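Local coordinates for protein tRNA-splicing ligase RtcB (Thermus thermophilus, PDB 2EPG) that probably joins RNA ends that carry a 3'-phosphate or 2',3'-cyclic phosphate to 5'-hydroxyl ends, using GTP and manganese, at residues A[101-106]-A[353-358]; A[106-111]-A[339-344]. All blocks are in the same frame, centred on the assembly; numbering follows the deposited sequence.

Contacts 1 and 2 are both buried and lie side by side, their centres about 6 Å apart; neither is a surface contact, although the residues that form contact 2 sit closer to the centre of the chain. They share Asp106, where the loop of contact 1 runs into the turn of contact 2. Their second partners are adjacent antiparallel strands, 350-357 and 332-347. In contact 1 the loop lies over side chains of a strand, with packing against glycines and carbonyls and no clear cross-segment hydrogen bond. In contact 2 the chain joins its strand through backbone and amide hydrogen bonds, beside residues predicted to bind manganese and GMP.

Contact 1. Residues A[101-106]-A[353-358]; sequences GGVGFD and LVHRKG
Lys357 NZ is the best-held polar atom here: two hydrogen bonds, to the backbone oxygens Tyr80 O and Phe82 O, grip the buried ammonium, and a third carbonyl, Gly101 O, lies 2.9 Å from Lys357 NZ. The chain leaves the strand with CG anti to the backbone N (chi1 -169°) and bends at chi3 (-50°), which brings its end round to Gly101. On the way its methylenes run over the loop backbone, Lys357 CG 3.3 Å from Val103 O and Lys357 CB 3.5 Å from Gly102 O. Two residues earlier in the strand, His355 also points at the loop. Its CB rests 3.5 Å from Gly102 O, and its ring meets Gly102 obliquely, with His355 CD2 4.0 Å from Gly102 CA. A beta carbon on Gly102 would clash with His355 CD2, and one on Gly104 would crowd Lys357 CG, so the close approach depends on these glycines. The imidazole is fixed in rotation from outside the two segments: His355 NE2 accepts from Ser99 N, and Phe90 sets its ring nearly perpendicular to it. Val103 reaches the ring only with CG2, 4.2 Å from His355 CD2, crossing it at about a right angle; otherwise it packs on Ala342 and on Tyr293 and Met297 of helix 288-321. Arg356, whose CB is directed away from the loop, forms a salt bridge from NH2 to Glu345 OE2 and a hydrogen bond from NE to Ser407 OG. A glycine-rich loop is thereby laid on strand 350-357, and it leads to Asp106, a predicted manganese ligand of the RtcB active site.

Contact 2. Residues A[106-111]-A[339-344]; sequences DINCGV and HNNAKF
Asp106 O receives two donors, one from within its own turn and one from across the contact. Cys109 N closes the turn at 3.0 Å from Asp106 O. Asn340 ND2 reaches the same oxygen at 3.2 Å (N-H...O 151°), coming from above the carbonyl plane while Asp106 O lies near the plane of the Asn340 amide. Its CG stands anti to the carbonyl carbon (chi1 -68°), which carries the amide over to the turn. It packs alongside the turn, Asn340 ND2 3.6 Å from Cys109 CB, and its other end, OD1, accepts from Gly358 N, just past the end of strand 350-357. An alanine at Asn340 would lose both amide bonds and would probably loosen the turn at Asp106 O and the tie to Gly358, though the backbone bonds would remain. The backbone completes the tight part: Asn108 N lies 2.8 Å from Asn340 O in a bent bond, and His339 N gives a straighter one, in the carbonyl plane, to Cys109 O at 2.9 Å (158°). Asp106 to Cys109 form a type II beta turn, with Asn108 at positive phi in its third position, and the chain leaves it as strand 110-119, antiparallel to strand 332-347. Val111 CG2 lies over one face of the His339 ring in a CH-pi contact, 3.8 Å from its centroid. The ring is held by His339 NE2 to Leu382 O and by His339 ND1 to His410 ND1, the predicted GMP-histidine; His339 itself is a predicted ligand of the second manganese. Looser is the flank at the Asp106 side chain, whose nearest approach is Asp106 CB, 4.5 Å from Asn340 ND2. There the carboxylate bonds instead through OD2 to Ser249 N and lies beside His215, predicted to share the first manganese with it.

Contact 1. Residues A[101-106]-A[353-358]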
loop_
_atom_site.group_PDB
_atom_site.type_symbol
_atom_site.label_atom_id
_atom_site.label_comp_id
_atom_site.label_asym_id
_atom_site.label_seq_id
_atom_site.Cartn_x
_atom_site.Cartn_y
_atom_site.Cartn_z
ATOM N N GLY A 101 -3.385 -12.794 8.304
ATOM C CA GLY A 101 -4.395 -11.810 8.649
ATOM C C GLY A 101 -3.769 -10.463 8.955
ATOM O O GLY A 101 -4.454 -9.437 8.949
ATOM N N GLY A 102 -2.465 -10.471 9.228
ATOM C CA GLY A 102 -1.755 -9.243 9.538
ATOM C C GLY A 102 -1.328 -8.502 8.289
ATOM O O GLY A 102 -0.848 -7.378 8.354
ATOM N N VAL A 103 -1.488 -9.149 7.144
ATOM C CA VAL A 103 -1.122 -8.552 5.870
ATOM C C VAL A 103 -2.411 -8.196 5.122
ATOM O O VAL A 103 -2.503 -7.156 4.484
ATOM C CB VAL A 103 -0.293 -9.545 5.011
ATOM C CG1 VAL A 103 -0.078 -8.979 3.608
ATOM C CG2 VAL A 103 1.056 -9.823 5.673
ATOM N N GLY A 104 -3.412 -9.060 5.219
ATOM C CA GLY A 104 -4.660 -8.812 4.527
ATOM C C GLY A 104 -4.720 -9.692 3.292
ATOM O O GLY A 104 -3.689 -10.142 2.775
ATOM N N PHE A 105 -5.923 -9.933 2.795
ATOM C CA PHE A 105 -6.051 -10.791 1.637
ATOM C C PHE A 105 -5.439 -10.259 0.359
ATOM O O PHE A 105 -4.770 -11.007 -0.350
ATOM C CB PHE A 105 -7.513 -11.219 1.454
ATOM C CG PHE A 105 -7.886 -12.395 2.334
ATOM C CD1 PHE A 105 -8.051 -12.228 3.710
ATOM C CD2 PHE A 105 -7.911 -13.692 1.813
ATOM C CE1 PHE A 105 -8.222 -13.342 4.556
ATOM C CE2 PHE A 105 -8.079 -14.808 2.647
ATOM C CZ PHE A 105 -8.231 -14.634 4.016
ATOM N N ASP A 106 -5.615 -8.978 0.061
ATOM C CA ASP A 106 -5.008 -8.473 -1.158
ATOM C C ASP A 106 -3.552 -8.057 -0.904
ATOM O O ASP A 106 -3.252 -6.899 -0.647
ATOM C CB ASP A 106 -5.802 -7.312 -1.737
ATOM C CG ASP A 106 -5.352 -6.960 -3.157
ATOM O OD1 ASP A 106 -6.026 -6.142 -3.822
ATOM O OD2 ASP A 106 -4.317 -7.498 -3.606
ATOM N N LEU A 353 10.230 -8.477 11.364
ATOM C CA LEU A 353 9.247 -8.609 10.305
ATOM C C LEU A 353 8.098 -7.654 10.636
ATOM O O LEU A 353 7.426 -7.820 11.657
ATOM C CB LEU A 353 8.718 -10.044 10.237
ATOM C CG LEU A 353 7.597 -10.252 9.215
ATOM C CD1 LEU A 353 8.166 -10.112 7.815
ATOM C CD2 LEU A 353 6.960 -11.633 9.420
ATOM N N VAL A 354 7.856 -6.680 9.765
ATOM C CA VAL A 354 6.800 -5.701 10.001
ATOM C C VAL A 354 5.542 -5.954 9.179
ATOM O O VAL A 354 5.583 -5.882 7.945
ATOM C CB VAL A 354 7.296 -4.269 9.689
ATOM C CG1 VAL A 354 6.216 -3.235 10.071
ATOM C CG2 VAL A 354 8.596 -4.004 10.437
ATOM N N HIS A 355 4.436 -6.245 9.876
ATOM C CA HIS A 355 3.147 -6.490 9.243
ATOM C C HIS A 355 2.462 -5.130 9.124
ATOM O O HIS A 355 2.365 -4.369 10.106
ATOM C CB HIS A 355 2.230 -7.383 10.103
ATOM C CG HIS A 355 2.672 -8.809 10.230
ATOM N ND1 HIS A 355 3.726 -9.200 11.029
ATOM C CD2 HIS A 355 2.159 -9.947 9.697
ATOM C CE1 HIS A 355 3.839 -10.519 10.988
ATOM N NE2 HIS A 355 2.899 -10.995 10.188
ATOM N N ARG A 356 1.980 -4.834 7.927
ATOM C CA ARG A 356 1.289 -3.583 7.680
ATOM C C ARG A 356 0.071 -3.910 6.857
ATOM O O ARG A 356 0.196 -4.356 5.723
ATOM C CB ARG A 356 2.176 -2.590 6.901
ATOM C CG ARG A 356 3.432 -2.083 7.645
ATOM C CD ARG A 356 4.033 -0.836 6.956
ATOM N NE ARG A 356 5.225 -0.325 7.631
ATOM C CZ ARG A 356 6.468 -0.745 7.395
ATOM N NH1 ARG A 356 7.482 -0.221 8.068
ATOM N NH2 ARG A 356 6.708 -1.689 6.489
ATOM N N LYS A 357 -1.104 -3.716 7.437
ATOM C CA LYS A 357 -2.352 -3.960 6.726
ATOM C C LYS A 357 -3.047 -2.622 6.703
ATOM O O LYS A 357 -3.437 -2.108 7.756
ATOM C CB LYS A 357 -3.248 -4.967 7.455
ATOM C CG LYS A 357 -4.424 -5.418 6.577
ATOM C CD LYS A 357 -5.667 -5.850 7.349
ATOM C CE LYS A 357 -5.377 -6.846 8.439
ATOM N NZ LYS A 357 -6.616 -7.459 8.989
ATOM N N GLY A 358 -3.205 -2.055 5.513
ATOM C CA GLY A 358 -3.843 -0.752 5.405
ATOM C C GLY A 358 -3.002 0.324 6.073
ATOM O O GLY A 358 -3.510 1.170 6.808
#

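Contact 2. Residues A[106-111]-A[339-344]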
loop_
_atom_site.group_PDB
_atom_site.type_symbol
_atom_site.label_atom_id
_atom_site.label_comp_id
_atom_site.label_asym_id
_atom_site.label_seq_id
_atom_site.Cartn_x
_atom_site.Cartn_y
_atom_site.Cartn_z
ATOM N N ASP A 106 -5.615 -8.978 0.061
ATOM C CA ASP A 106 -5.008 -8.473 -1.158
ATOM C C ASP A 106 -3.552 -8.057 -0.904
ATOM O O ASP A 106 -3.252 -6.899 -0.647
ATOM C CB ASP A 106 -5.802 -7.312 -1.737
ATOM C CG ASP A 106 -5.352 -6.960 -3.157
ATOM O OD1 ASP A 106 -6.026 -6.142 -3.822
ATOM O OD2 ASP A 106 -4.317 -7.498 -3.606
ATOM N N ILE A 107 -2.661 -9.040 -0.966
ATOM C CA ILE A 107 -1.242 -8.836 -0.747
ATOM C C ILE A 107 -0.680 -7.826 -1.715
ATOM O O ILE A 107 -0.836 -7.935 -2.936
ATOM C CB ILE A 107 -0.472 -10.163 -0.857
ATOM C CG1 ILE A 107 -0.992 -11.120 0.226
ATOM C CG2 ILE A 107 1.054 -9.921 -0.689
ATOM C CD1 ILE A 107 -0.457 -12.551 0.131
ATOM N N ASN A 108 -0.015 -6.835 -1.136
ATOM C CA ASN A 108 0.582 -5.725 -1.864
ATOM C C ASN A 108 -0.405 -4.953 -2.702
ATOM O O ASN A 108 -0.070 -4.488 -3.787
ATOM C CB ASN A 108 1.765 -6.140 -2.737
ATOM C CG ASN A 108 2.551 -4.922 -3.278
ATOM O OD1 ASN A 108 2.265 -3.764 -2.916
ATOM N ND2 ASN A 108 3.537 -5.178 -4.137
ATOM N N CYS A 109 -1.641 -4.859 -2.219
ATOM C CA CYS A 109 -2.615 -4.004 -2.876
ATOM C C CYS A 109 -1.830 -2.720 -2.592
ATOM O O CYS A 109 -1.348 -2.520 -1.462
ATOM C CB CYS A 109 -3.938 -3.969 -2.094
ATOM S SG CYS A 109 -5.070 -2.615 -2.577
ATOM N N GLY A 110 -1.660 -1.870 -3.591
ATOM C CA GLY A 110 -0.878 -0.678 -3.347
ATOM C C GLY A 110 -1.172 0.452 -4.299
ATOM O O GLY A 110 -2.176 0.428 -5.011
ATOM N N VAL A 111 -0.268 1.426 -4.335
ATOM C CA VAL A 111 -0.470 2.598 -5.160
ATOM C C VAL A 111 0.763 3.040 -5.925
ATOM O O VAL A 111 1.865 3.030 -5.389
ATOM C CB VAL A 111 -0.906 3.802 -4.274
ATOM C CG1 VAL A 111 -1.303 4.977 -5.138
ATOM C CG2 VAL A 111 -2.045 3.382 -3.344
ATOM N N HIS A 339 0.284 -1.062 0.471
ATOM C CA HIS A 339 -0.601 -0.666 1.564
ATOM C C HIS A 339 -0.880 -1.902 2.432
ATOM O O HIS A 339 -1.389 -1.779 3.541
ATOM C CB HIS A 339 -1.915 -0.069 1.021
ATOM C CG HIS A 339 -1.793 1.365 0.593
ATOM N ND1 HIS A 339 -2.824 2.275 0.732
ATOM C CD2 HIS A 339 -0.744 2.062 0.090
ATOM C CE1 HIS A 339 -2.411 3.470 0.343
ATOM N NE2 HIS A 339 -1.153 3.368 -0.050
ATOM N N ASN A 340 -0.564 -3.093 1.908
ATOM C CA ASN A 340 -0.723 -4.357 2.648
ATOM C C ASN A 340 0.540 -5.165 2.388
ATOM O O ASN A 340 0.812 -5.520 1.241
ATOM C CB ASN A 340 -1.918 -5.201 2.157
ATOM C CG ASN A 340 -3.266 -4.567 2.448
ATOM O OD1 ASN A 340 -3.505 -4.052 3.534
ATOM N ND2 ASN A 340 -4.162 -4.632 1.478
ATOM N N ASN A 341 1.315 -5.454 3.429
ATOM C CA ASN A 341 2.526 -6.232 3.236
ATOM C C ASN A 341 3.281 -6.483 4.532
ATOM O O ASN A 341 3.130 -5.744 5.490
ATOM C CB ASN A 341 3.451 -5.494 2.274
ATOM C CG ASN A 341 4.083 -6.414 1.260
ATOM O OD1 ASN A 341 4.879 -5.982 0.421
ATOM N ND2 ASN A 341 3.734 -7.693 1.325
ATOM N N ALA A 342 4.082 -7.542 4.565
ATOM C CA ALA A 342 4.919 -7.827 5.725
ATOM C C ALA A 342 6.312 -7.835 5.119
ATOM O O ALA A 342 6.543 -8.464 4.086
ATOM C CB ALA A 342 4.594 -9.179 6.331
ATOM N N LYS A 343 7.236 -7.124 5.749
ATOM C CA LYS A 343 8.585 -7.028 5.221
ATOM C C LYS A 343 9.608 -7.079 6.322
ATOM O O LYS A 343 9.354 -6.607 7.437
ATOM C CB LYS A 343 8.751 -5.705 4.477
ATOM C CG LYS A 343 7.638 -5.434 3.476
ATOM C CD LYS A 343 8.008 -4.305 2.568
ATOM C CE LYS A 343 9.242 -4.639 1.753
ATOM N NZ LYS A 343 9.721 -3.375 1.150
ATOM N N PHE A 344 10.765 -7.652 6.016
ATOM C CA PHE A 344 11.824 -7.697 7.004
ATOM C C PHE A 344 12.542 -6.357 6.917
ATOM O O PHE A 344 12.986 -5.952 5.849
ATOM C CB PHE A 344 12.799 -8.842 6.729
ATOM C CG PHE A 344 12.263 -10.194 7.128
ATOM C CD1 PHE A 344 11.630 -11.013 6.197
ATOM C CD2 PHE A 344 12.376 -10.636 8.444
ATOM C CE1 PHE A 344 11.120 -12.265 6.580
ATOM C CE2 PHE A 344 11.874 -11.874 8.835
ATOM C CZ PHE A 344 11.246 -12.694 7.903
#